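Local coordinates for protein fatty acid synthase 1, isoform A (Drosophila melanogaster, PDB 6FN6) that probably takes part in de novo synthesis of long-chain saturated fatty acids, this piece carrying the dehydratase, enoyl reductase and ketoreductase domains of the multifunctional enzyme, at residues A[918-924]-A[947-951]; A[1005-1011]-A[1053-1059]; A[1043-1047]-A[1087-1093]. One frame throughout, in Å; residues are numbered along the deposited sequence.

Contact 1: A[918-924]-A[947-951]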
loop_
_atom_site.group_PDB
_atom_site.type_symbol
_atom_site.label_atom_id
_atom_site.label_comp_id
_atom_site.label_asym_id
_atom_site.label_seq_id
_atom_site.Cartn_x
_atom_site.Cartn_y
_atom_site.Cartn_z
ATOM N N ARG A 918 -49.447 -0.912 4.188
ATOM C CA ARG A 918 -48.770 -1.943 4.957
ATOM C C ARG A 918 -49.221 -1.913 6.407
ATOM O O ARG A 918 -49.265 -0.854 7.033
ATOM C CB ARG A 918 -47.252 -1.777 4.861
ATOM C CG ARG A 918 -46.472 -2.744 5.732
ATOM C CD ARG A 918 -45.005 -2.761 5.359
ATOM N NE ARG A 918 -44.807 -3.313 4.022
ATOM C CZ ARG A 918 -43.621 -3.574 3.481
ATOM N NH1 ARG A 918 -42.506 -3.338 4.163
ATOM N NH2 ARG A 918 -43.551 -4.076 2.255
ATOM N N THR A 919 -49.577 -3.083 6.925
ATOM C CA THR A 919 -50.084 -3.201 8.283
ATOM C C THR A 919 -48.986 -3.699 9.206
ATOM O O THR A 919 -48.319 -4.691 8.921
ATOM C CB THR A 919 -51.301 -4.155 8.355
ATOM O OG1 THR A 919 -52.271 -3.776 7.370
ATOM C CG2 THR A 919 -51.944 -4.119 9.730
ATOM N N TYR A 920 -48.799 -2.991 10.312
ATOM C CA TYR A 920 -47.799 -3.357 11.304
ATOM C C TYR A 920 -48.475 -3.857 12.575
ATOM O O TYR A 920 -49.628 -3.527 12.846
ATOM C CB TYR A 920 -46.899 -2.163 11.619
ATOM C CG TYR A 920 -46.138 -1.629 10.422
ATOM C CD1 TYR A 920 -46.724 -0.721 9.548
ATOM C CD2 TYR A 920 -44.832 -2.028 10.171
ATOM C CE1 TYR A 920 -46.030 -0.231 8.457
ATOM C CE2 TYR A 920 -44.132 -1.542 9.083
ATOM C CZ TYR A 920 -44.731 -0.645 8.231
ATOM O OH TYR A 920 -44.028 -0.168 7.147
ATOM N N MET A 921 -47.761 -4.667 13.348
ATOM C CA MET A 921 -48.285 -5.138 14.623
ATOM C C MET A 921 -48.191 -4.049 15.689
ATOM O O MET A 921 -47.426 -3.093 15.561
ATOM C CB MET A 921 -47.541 -6.390 15.088
ATOM C CG MET A 921 -47.761 -7.610 14.209
ATOM S SD MET A 921 -49.509 -7.988 13.949
ATOM C CE MET A 921 -49.681 -7.559 12.220
ATOM N N HIS A 922 -48.997 -4.197 16.733
ATOM C CA HIS A 922 -49.002 -3.262 17.849
ATOM C C HIS A 922 -47.916 -3.642 18.859
ATOM O O HIS A 922 -47.883 -4.779 19.332
ATOM C CB HIS A 922 -50.376 -3.259 18.519
ATOM C CG HIS A 922 -50.640 -2.046 19.351
ATOM N ND1 HIS A 922 -49.892 -1.732 20.465
ATOM C CD2 HIS A 922 -51.571 -1.070 19.235
ATOM C CE1 HIS A 922 -50.348 -0.614 20.999
ATOM N NE2 HIS A 922 -51.367 -0.191 20.273
ATOM N N PRO A 923 -47.018 -2.695 19.190
ATOM C CA PRO A 923 -45.873 -3.027 20.050
ATOM C C PRO A 923 -46.218 -3.202 21.531
ATOM O O PRO A 923 -45.328 -3.480 22.332
ATOM C CB PRO A 923 -44.941 -1.828 19.854
ATOM C CG PRO A 923 -45.845 -0.701 19.541
ATOM C CD PRO A 923 -46.971 -1.291 18.740
ATOM N N GLU A 924 -47.486 -3.037 21.889
ATOM C CA GLU A 924 -47.913 -3.199 23.276
ATOM C C GLU A 924 -49.033 -4.230 23.399
ATOM O O GLU A 924 -49.782 -4.230 24.377
ATOM C CB GLU A 924 -48.373 -1.857 23.851
ATOM C CG GLU A 924 -47.279 -0.802 23.892
ATOM C CD GLU A 924 -47.749 0.504 24.496
ATOM O OE1 GLU A 924 -48.974 0.680 24.662
ATOM O OE2 GLU A 924 -46.891 1.356 24.806
ATOM N N ARG A 947 -42.455 -6.884 12.110
ATOM C CA ARG A 947 -43.545 -5.939 11.898
ATOM C C ARG A 947 -43.910 -5.194 13.181
ATOM O O ARG A 947 -44.859 -4.411 13.202
ATOM C CB ARG A 947 -44.775 -6.659 11.341
ATOM C CG ARG A 947 -44.702 -6.993 9.852
ATOM C CD ARG A 947 -44.851 -5.746 8.995
ATOM N NE ARG A 947 -44.659 -6.024 7.573
ATOM C CZ ARG A 947 -45.630 -6.076 6.665
ATOM N NH1 ARG A 947 -46.896 -5.858 7.001
ATOM N NH2 ARG A 947 -45.330 -6.337 5.402
ATOM N N GLY A 948 -43.148 -5.426 14.245
ATOM C CA GLY A 948 -43.309 -4.661 15.470
ATOM C C GLY A 948 -43.856 -5.399 16.679
ATOM O O GLY A 948 -44.001 -4.807 17.746
ATOM N N ALA A 949 -44.167 -6.681 16.531
ATOM C CA ALA A 949 -44.663 -7.456 17.663
ATOM C C ALA A 949 -43.566 -7.568 18.720
ATOM O O ALA A 949 -42.411 -7.852 18.400
ATOM C CB ALA A 949 -45.122 -8.830 17.212
ATOM N N ARG A 950 -43.929 -7.341 19.979
ATOM C CA ARG A 950 -42.956 -7.359 21.067
ATOM C C ARG A 950 -43.395 -8.257 22.227
ATOM O O ARG A 950 -42.715 -8.340 23.251
ATOM C CB ARG A 950 -42.712 -5.936 21.571
ATOM C CG ARG A 950 -41.975 -5.047 20.575
ATOM C CD ARG A 950 -40.529 -5.486 20.387
ATOM N NE ARG A 950 -39.826 -4.676 19.393
ATOM C CZ ARG A 950 -39.865 -4.885 18.080
ATOM N NH1 ARG A 950 -39.187 -4.089 17.264
ATOM N NH2 ARG A 950 -40.578 -5.887 17.576
ATOM N N TYR A 951 -44.532 -8.924 22.059
ATOM C CA TYR A 951 -45.010 -9.897 23.035
ATOM C C TYR A 951 -45.546 -11.122 22.305
ATOM O O TYR A 951 -46.543 -11.041 21.587
ATOM C CB TYR A 951 -46.090 -9.292 23.927
ATOM C CG TYR A 951 -45.613 -8.147 24.790
ATOM C CD1 TYR A 951 -45.720 -6.834 24.352
ATOM C CD2 TYR A 951 -45.063 -8.376 26.045
ATOM C CE1 TYR A 951 -45.290 -5.782 25.137
ATOM C CE2 TYR A 951 -44.630 -7.330 26.837
ATOM C CZ TYR A 951 -44.746 -6.035 26.378
ATOM O OH TYR A 951 -44.318 -4.990 27.162
HETATM O O HOH W 1 -46.347 -6.624 20.578
#

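Contact 2: A[1005-1011]-A[1053-1059]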
loop_
_atom_site.group_PDB
_atom_site.type_symbol
_atom_site.label_atom_id
_atom_site.label_comp_id
_atom_site.label_asym_id
_atom_site.label_seq_id
_atom_site.Cartn_x
_atom_site.Cartn_y
_atom_site.Cartn_z
ATOM N N VAL A 1005 -54.181 -8.932 24.189
ATOM C CA VAL A 1005 -54.072 -9.749 22.987
ATOM C C VAL A 1005 -54.525 -8.962 21.761
ATOM O O VAL A 1005 -55.616 -8.391 21.741
ATOM C CB VAL A 1005 -54.882 -11.050 23.135
ATOM C CG1 VAL A 1005 -54.777 -11.903 21.875
ATOM C CG2 VAL A 1005 -54.409 -11.833 24.343
ATOM N N GLY A 1006 -53.663 -8.923 20.750
ATOM C CA GLY A 1006 -53.962 -8.232 19.509
ATOM C C GLY A 1006 -54.302 -9.186 18.380
ATOM O O GLY A 1006 -54.991 -8.814 17.429
ATOM N N GLY A 1007 -53.824 -10.423 18.486
ATOM C CA GLY A 1007 -54.054 -11.416 17.453
ATOM C C GLY A 1007 -53.914 -12.846 17.941
ATOM O O GLY A 1007 -53.112 -13.140 18.828
ATOM N N ILE A 1008 -54.710 -13.733 17.347
ATOM C CA ILE A 1008 -54.660 -15.161 17.634
ATOM C C ILE A 1008 -54.487 -15.902 16.317
ATOM O O ILE A 1008 -55.278 -15.735 15.392
ATOM C CB ILE A 1008 -55.927 -15.625 18.391
ATOM C CG1 ILE A 1008 -55.955 -15.007 19.789
ATOM C CG2 ILE A 1008 -55.996 -17.159 18.472
ATOM C CD1 ILE A 1008 -57.230 -15.266 20.561
ATOM N N PHE A 1009 -53.435 -16.704 16.232
ATOM C CA PHE A 1009 -53.143 -17.465 15.025
ATOM C C PHE A 1009 -53.212 -18.961 15.309
ATOM O O PHE A 1009 -52.500 -19.474 16.170
ATOM C CB PHE A 1009 -51.767 -17.086 14.467
ATOM C CG PHE A 1009 -51.591 -15.612 14.245
ATOM C CD1 PHE A 1009 -51.854 -15.047 13.007
ATOM C CD2 PHE A 1009 -51.165 -14.790 15.272
ATOM C CE1 PHE A 1009 -51.695 -13.689 12.801
ATOM C CE2 PHE A 1009 -51.007 -13.431 15.071
ATOM C CZ PHE A 1009 -51.272 -12.881 13.835
ATOM N N ASN A 1010 -54.097 -19.647 14.592
ATOM C CA ASN A 1010 -54.292 -21.079 14.769
ATOM C C ASN A 1010 -53.584 -21.826 13.653
ATOM O O ASN A 1010 -53.790 -21.539 12.474
ATOM C CB ASN A 1010 -55.780 -21.426 14.783
ATOM C CG ASN A 1010 -56.520 -20.751 15.916
ATOM O OD1 ASN A 1010 -56.990 -19.622 15.779
ATOM N ND2 ASN A 1010 -56.621 -21.441 17.048
ATOM N N LEU A 1011 -52.751 -22.789 14.031
ATOM C CA LEU A 1011 -51.925 -23.499 13.065
ATOM C C LEU A 1011 -52.216 -24.995 13.047
ATOM O O LEU A 1011 -51.812 -25.732 13.945
ATOM C CB LEU A 1011 -50.447 -23.248 13.369
ATOM C CG LEU A 1011 -50.095 -21.771 13.586
ATOM C CD1 LEU A 1011 -48.626 -21.590 13.899
ATOM C CD2 LEU A 1011 -50.478 -20.930 12.379
ATOM N N LEU A 1053 -58.465 -7.484 20.426
ATOM C CA LEU A 1053 -58.058 -8.427 19.390
ATOM C C LEU A 1053 -58.365 -7.883 18.001
ATOM O O LEU A 1053 -59.495 -7.489 17.715
ATOM C CB LEU A 1053 -58.751 -9.775 19.600
ATOM C CG LEU A 1053 -58.496 -10.857 18.550
ATOM C CD1 LEU A 1053 -58.082 -12.158 19.214
ATOM C CD2 LEU A 1053 -59.733 -11.067 17.699
ATOM N N ASP A 1054 -57.343 -7.842 17.150
ATOM C CA ASP A 1054 -57.490 -7.322 15.795
ATOM C C ASP A 1054 -57.557 -8.453 14.771
ATOM O O ASP A 1054 -58.120 -8.279 13.688
ATOM C CB ASP A 1054 -56.336 -6.376 15.444
ATOM C CG ASP A 1054 -56.250 -5.185 16.381
ATOM O OD1 ASP A 1054 -57.201 -4.379 16.409
ATOM O OD2 ASP A 1054 -55.224 -5.049 17.078
ATOM N N TYR A 1055 -56.979 -9.605 15.103
ATOM C CA TYR A 1055 -56.927 -10.723 14.164
ATOM C C TYR A 1055 -57.232 -12.065 14.817
ATOM O O TYR A 1055 -56.817 -12.342 15.941
ATOM C CB TYR A 1055 -55.552 -10.785 13.486
ATOM C CG TYR A 1055 -55.117 -9.456 12.926
ATOM C CD1 TYR A 1055 -55.763 -8.903 11.830
ATOM C CD2 TYR A 1055 -54.077 -8.744 13.503
ATOM C CE1 TYR A 1055 -55.385 -7.683 11.320
ATOM C CE2 TYR A 1055 -53.687 -7.519 12.997
ATOM C CZ TYR A 1055 -54.347 -6.995 11.904
ATOM O OH TYR A 1055 -53.974 -5.775 11.393
ATOM N N PHE A 1056 -57.973 -12.887 14.081
ATOM C CA PHE A 1056 -58.256 -14.261 14.459
ATOM C C PHE A 1056 -58.130 -15.087 13.192
ATOM O O PHE A 1056 -59.073 -15.180 12.404
ATOM C CB PHE A 1056 -59.651 -14.402 15.072
ATOM C CG PHE A 1056 -59.908 -15.746 15.702
ATOM C CD1 PHE A 1056 -60.265 -16.835 14.923
ATOM C CD2 PHE A 1056 -59.815 -15.916 17.073
ATOM C CE1 PHE A 1056 -60.509 -18.072 15.499
ATOM C CE2 PHE A 1056 -60.060 -17.150 17.653
ATOM C CZ PHE A 1056 -60.407 -18.228 16.862
ATOM N N ILE A 1057 -56.953 -15.668 12.989
ATOM C CA ILE A 1057 -56.619 -16.301 11.720
ATOM C C ILE A 1057 -56.368 -17.794 11.909
ATOM O O ILE A 1057 -55.734 -18.209 12.876
ATOM C CB ILE A 1057 -55.401 -15.605 11.071
ATOM C CG1 ILE A 1057 -55.712 -14.120 10.866
ATOM C CG2 ILE A 1057 -55.035 -16.277 9.748
ATOM C CD1 ILE A 1057 -54.563 -13.299 10.349
ATOM N N CYS A 1058 -56.884 -18.586 10.973
ATOM C CA CYS A 1058 -56.696 -20.032 10.967
ATOM C C CYS A 1058 -56.001 -20.470 9.678
ATOM O O CYS A 1058 -56.547 -20.293 8.590
ATOM C CB CYS A 1058 -58.043 -20.751 11.101
ATOM S SG CYS A 1058 -59.012 -20.320 12.573
ATOM N N PHE A 1059 -54.800 -21.030 9.799
ATOM C CA PHE A 1059 -54.061 -21.520 8.632
ATOM C C PHE A 1059 -54.240 -23.021 8.417
ATOM O O PHE A 1059 -54.408 -23.779 9.372
ATOM C CB PHE A 1059 -52.569 -21.203 8.769
ATOM C CG PHE A 1059 -52.260 -19.736 8.778
ATOM C CD1 PHE A 1059 -52.056 -19.055 7.588
ATOM C CD2 PHE A 1059 -52.173 -19.038 9.968
ATOM C CE1 PHE A 1059 -51.774 -17.705 7.587
ATOM C CE2 PHE A 1059 -51.890 -17.685 9.973
ATOM C CZ PHE A 1059 -51.690 -17.018 8.780
#

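Contact 3: A[1043-1047]-A[1087-1093]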
loop_
_atom_site.group_PDB
_atom_site.type_symbol
_atom_site.label_atom_id
_atom_site.label_comp_id
_atom_site.label_asym_id
_atom_site.label_seq_id
_atom_site.Cartn_x
_atom_site.Cartn_y
_atom_site.Cartn_z
ATOM N N ASP A 1043 -62.125 -19.153 20.056
ATOM C CA ASP A 1043 -63.068 -18.216 19.463
ATOM C C ASP A 1043 -64.048 -17.728 20.519
ATOM O O ASP A 1043 -64.259 -16.528 20.682
ATOM C CB ASP A 1043 -63.826 -18.872 18.307
ATOM C CG ASP A 1043 -65.076 -18.101 17.914
ATOM O OD1 ASP A 1043 -65.067 -16.855 18.010
ATOM O OD2 ASP A 1043 -66.072 -18.742 17.515
ATOM N N GLN A 1044 -64.631 -18.675 21.241
ATOM C CA GLN A 1044 -65.695 -18.385 22.194
ATOM C C GLN A 1044 -65.240 -17.449 23.316
ATOM O O GLN A 1044 -65.890 -16.442 23.592
ATOM C CB GLN A 1044 -66.209 -19.702 22.783
ATOM C CG GLN A 1044 -67.209 -19.568 23.916
ATOM C CD GLN A 1044 -67.673 -20.920 24.426
ATOM O OE1 GLN A 1044 -67.476 -21.945 23.771
ATOM N NE2 GLN A 1044 -68.277 -20.930 25.609
ATOM N N PHE A 1045 -64.112 -17.768 23.940
ATOM C CA PHE A 1045 -63.660 -17.042 25.125
ATOM C C PHE A 1045 -62.926 -15.744 24.797
ATOM O O PHE A 1045 -62.891 -14.829 25.619
ATOM C CB PHE A 1045 -62.758 -17.940 25.972
ATOM C CG PHE A 1045 -63.475 -19.108 26.586
ATOM C CD1 PHE A 1045 -64.413 -18.914 27.584
ATOM C CD2 PHE A 1045 -63.213 -20.399 26.162
ATOM C CE1 PHE A 1045 -65.076 -19.985 28.150
ATOM C CE2 PHE A 1045 -63.871 -21.474 26.724
ATOM C CZ PHE A 1045 -64.805 -21.266 27.719
ATOM N N SER A 1046 -62.331 -15.663 23.610
ATOM C CA SER A 1046 -61.639 -14.446 23.203
ATOM C C SER A 1046 -62.636 -13.297 23.071
ATOM O O SER A 1046 -62.297 -12.140 23.319
ATOM C CB SER A 1046 -60.885 -14.653 21.886
ATOM O OG SER A 1046 -61.768 -14.967 20.825
ATOM N N ARG A 1047 -63.864 -13.623 22.677
ATOM C CA ARG A 1047 -64.928 -12.627 22.559
ATOM C C ARG A 1047 -65.125 -11.886 23.876
ATOM O O ARG A 1047 -65.435 -10.698 23.887
ATOM C CB ARG A 1047 -66.245 -13.279 22.130
ATOM C CG ARG A 1047 -66.227 -13.891 20.740
ATOM C CD ARG A 1047 -67.568 -14.515 20.406
ATOM N NE ARG A 1047 -67.527 -15.308 19.179
ATOM C CZ ARG A 1047 -68.589 -15.570 18.417
ATOM N NH1 ARG A 1047 -69.785 -15.096 18.744
ATOM N NH2 ARG A 1047 -68.452 -16.303 17.321
ATOM N N GLN A 1087 -68.846 -17.111 11.137
ATOM C CA GLN A 1087 -69.752 -16.818 12.238
ATOM C C GLN A 1087 -69.229 -15.642 13.054
ATOM O O GLN A 1087 -69.993 -14.764 13.456
ATOM C CB GLN A 1087 -69.925 -18.051 13.129
ATOM C CG GLN A 1087 -70.783 -19.147 12.512
ATOM C CD GLN A 1087 -72.237 -18.746 12.366
ATOM O OE1 GLN A 1087 -72.624 -18.107 11.386
ATOM N NE2 GLN A 1087 -73.054 -19.124 13.341
ATOM N N ARG A 1088 -67.924 -15.637 13.304
ATOM C CA ARG A 1088 -67.293 -14.557 14.049
ATOM C C ARG A 1088 -67.591 -13.202 13.399
ATOM O O ARG A 1088 -67.976 -12.250 14.076
ATOM C CB ARG A 1088 -65.785 -14.787 14.151
ATOM C CG ARG A 1088 -65.377 -15.771 15.247
ATOM C CD ARG A 1088 -63.857 -15.934 15.315
ATOM N NE ARG A 1088 -63.184 -14.672 15.621
ATOM C CZ ARG A 1088 -62.936 -14.225 16.849
ATOM N NH1 ARG A 1088 -63.289 -14.935 17.913
ATOM N NH2 ARG A 1088 -62.326 -13.061 17.016
ATOM N N GLN A 1089 -67.403 -13.119 12.085
ATOM C CA GLN A 1089 -67.659 -11.878 11.363
ATOM C C GLN A 1089 -69.129 -11.480 11.431
ATOM O O GLN A 1089 -69.451 -10.295 11.537
ATOM C CB GLN A 1089 -67.226 -11.994 9.898
ATOM C CG GLN A 1089 -65.723 -11.964 9.688
ATOM C CD GLN A 1089 -65.343 -11.522 8.286
ATOM O OE1 GLN A 1089 -66.146 -10.921 7.568
ATOM N NE2 GLN A 1089 -64.112 -11.819 7.888
ATOM N N VAL A 1090 -70.019 -12.467 11.359
ATOM C CA VAL A 1090 -71.447 -12.206 11.476
ATOM C C VAL A 1090 -71.703 -11.468 12.782
ATOM O O VAL A 1090 -72.397 -10.455 12.808
ATOM C CB VAL A 1090 -72.270 -13.513 11.398
ATOM C CG1 VAL A 1090 -73.735 -13.267 11.780
ATOM C CG2 VAL A 1090 -72.179 -14.123 10.011
ATOM N N SER A 1091 -71.116 -11.973 13.860
ATOM C CA SER A 1091 -71.299 -11.389 15.184
ATOM C C SER A 1091 -70.353 -10.211 15.438
ATOM O O SER A 1091 -70.178 -9.783 16.578
ATOM C CB SER A 1091 -71.109 -12.456 16.266
ATOM O OG SER A 1091 -72.027 -13.523 16.099
ATOM N N GLY A 1092 -69.722 -9.710 14.381
ATOM C CA GLY A 1092 -68.885 -8.527 14.484
ATOM C C GLY A 1092 -67.536 -8.762 15.134
ATOM O O GLY A 1092 -67.147 -8.036 16.048
ATOM N N PHE A 1093 -66.828 -9.786 14.672
ATOM C CA PHE A 1093 -65.491 -10.077 15.169
ATOM C C PHE A 1093 -64.542 -10.328 14.003
ATOM O O PHE A 1093 -64.975 -10.745 12.929
ATOM C CB PHE A 1093 -65.503 -11.293 16.099
ATOM C CG PHE A 1093 -66.116 -11.026 17.444
ATOM C CD1 PHE A 1093 -65.455 -10.247 18.377
ATOM C CD2 PHE A 1093 -67.348 -11.569 17.782
ATOM C CE1 PHE A 1093 -66.011 -10.003 19.617
ATOM C CE2 PHE A 1093 -67.912 -11.330 19.022
ATOM C CZ PHE A 1093 -67.240 -10.545 19.942
#

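Contact 1: A[918-924]-A[947-951]
Arg947 reaches back along the 918-924 loop and meets it at nearly every atom of its side chain. Its CB lies 4.1 Å from Met921 N, the amide that donates to Arg947 O. CG stands beside the backbone N (chi1 -78°), and a bend at chi2 turns the chain toward Thr919, passing CD 3.9 Å from Tyr920 CD2. At the tip, Arg947 NH1 donates at 2.7 Å to Thr919 O, which lies at the edge of the guanidinium close to its plane. Arg918 crosses one face of that group, its CG 3.6 Å from Arg947 CZ, and the two guanidinium planes are 13° apart. A leucine in place of Arg947 would probably leave Thr919 O without this donor and open a gap under the Arg918 methylenes. Met921 CB packs 4.0 Å from Ala949 CB, and a water accepts from Arg950 N and donates to His922 O. Gly948, at positive phi, ends helix 935-946 in a Schellman motif. The loop before strand 926-930 is thus joined to the helix end mainly through backbone carbonyls. Arg918 NE and Arg947 NH2 approach to 3.4 Å, a like-charge cost that the weak, long ion pair from Arg918 to Glu1151 may partly offset.

Contact 2: A[1005-1011]-A[1053-1059]
Gly1006 O is gripped by two amides of segment 1053-1059: Asp1054 N at 2.6 Å, from above the carbonyl plane, and Tyr1055 N at 3.2 Å, within it. This double acceptance opens a parallel strand pair in the Rossmann-type sheet of the ketoreductase domain, where strand 1005-1011 runs between 926-930 and 1055-1060. Beyond it the ladder becomes regular, alternating Ile1008 and Asn1010 with Tyr1055, Ile1057 and Phe1059; the bond from Asn1010 N to Ile1057 O is 2.8 Å long and nearly straight at 173°. The strands run almost exactly parallel, so side chains pair across them residue by residue. Phe1009, Ile1057, Leu1011 and Phe1059 share one face, toward helix 935-946. There Phe1009 and Ile1057 lie side by side, CE1 of the ring 3.8 Å from the CD1 methyl, while Phe1059 brings CE2 to the edge of the Phe1009 ring. On the reverse face, toward helix 1034-1049, Leu1053 crosses Ile1008 at about a right angle, its CD1 3.5 Å from Ile1008 CD1. The Phe1056 ring leans back toward strand 1005-1011 and Ile1008 CB because its CG lies opposite the backbone N (chi1 -170°). Asn1010 extends over the same ring with the amide plane turned 45° from it, placing OD1 above one face, toward the rim, 3.8 Å from Phe1056 CZ.

Contact 3: A[1043-1047]-A[1087-1093]
Asp1043 OD1 takes the main polar load between the helices. Arg1088 NH1 donates to Asp1043 OD1 across the contact at 2.6 Å, on the anti side of the carboxylate, and Arg1047 NE reaches the same OD1 from within its own helix at 3.1 Å, from above the carboxylate plane. One oxygen therefore joins two arginines in a salt-bridge network, its negative charge probably balanced by both. The carboxylate and the Arg1088 guanidinium are turned 74° apart, the two side chains slide past each other in opposite directions, and Arg1088 CG and CD lie alongside the carboxylate. A bend at chi3 (61°) brings the Arg1088 head round to OD1. Arg1047 is extended from CG to NE and crosses the Phe1093 ring at about a right angle; its CG sits over the ring face, 3.7 Å from the centroid, in a CH-pi contact. The ring also has CD2 over one face of the Arg1047 guanidinium. In the next shell, Arg1088 NE is held by Pro1094 O and its guanidinium makes a cation-pi contact with Phe1056 of the central sheet. Phe1093 is set in place by its N bonding to Arg1088 O at 2.8 Å, while Gly1092 N bonds to Gln1089 O. These two bonds, with Gly1092 at positive phi, form the Schellman motif that closes helix 1072-1090, here beside helix 1034-1049 in the Rossmann-type ketoreductase domain.

Overall arrangement
From the N terminus, the chain first closes contact 1, returning after strand 926-930 and helix 935-946 to the loop that led into them. Contacts 2 and 3 follow and cross: strand 1005-1011 precedes helix 1034-1049, whose 1043-1047 portion meets 1087-1093 only after strand 1055-1060 has paired with 1005-1011. Contacts 1 and 2 meet where Thr919 and Met921 lie against Tyr1055. Contacts 2 and 3, with centres 12 Å apart, touch at more points, Arg1088 and Asp1043 packing on Phe1056 and Ser1046 on Ile1008. Contacts 1 and 3 do not touch. Together they join the loop before strand 926-930, the central sheet and the helices flanking it.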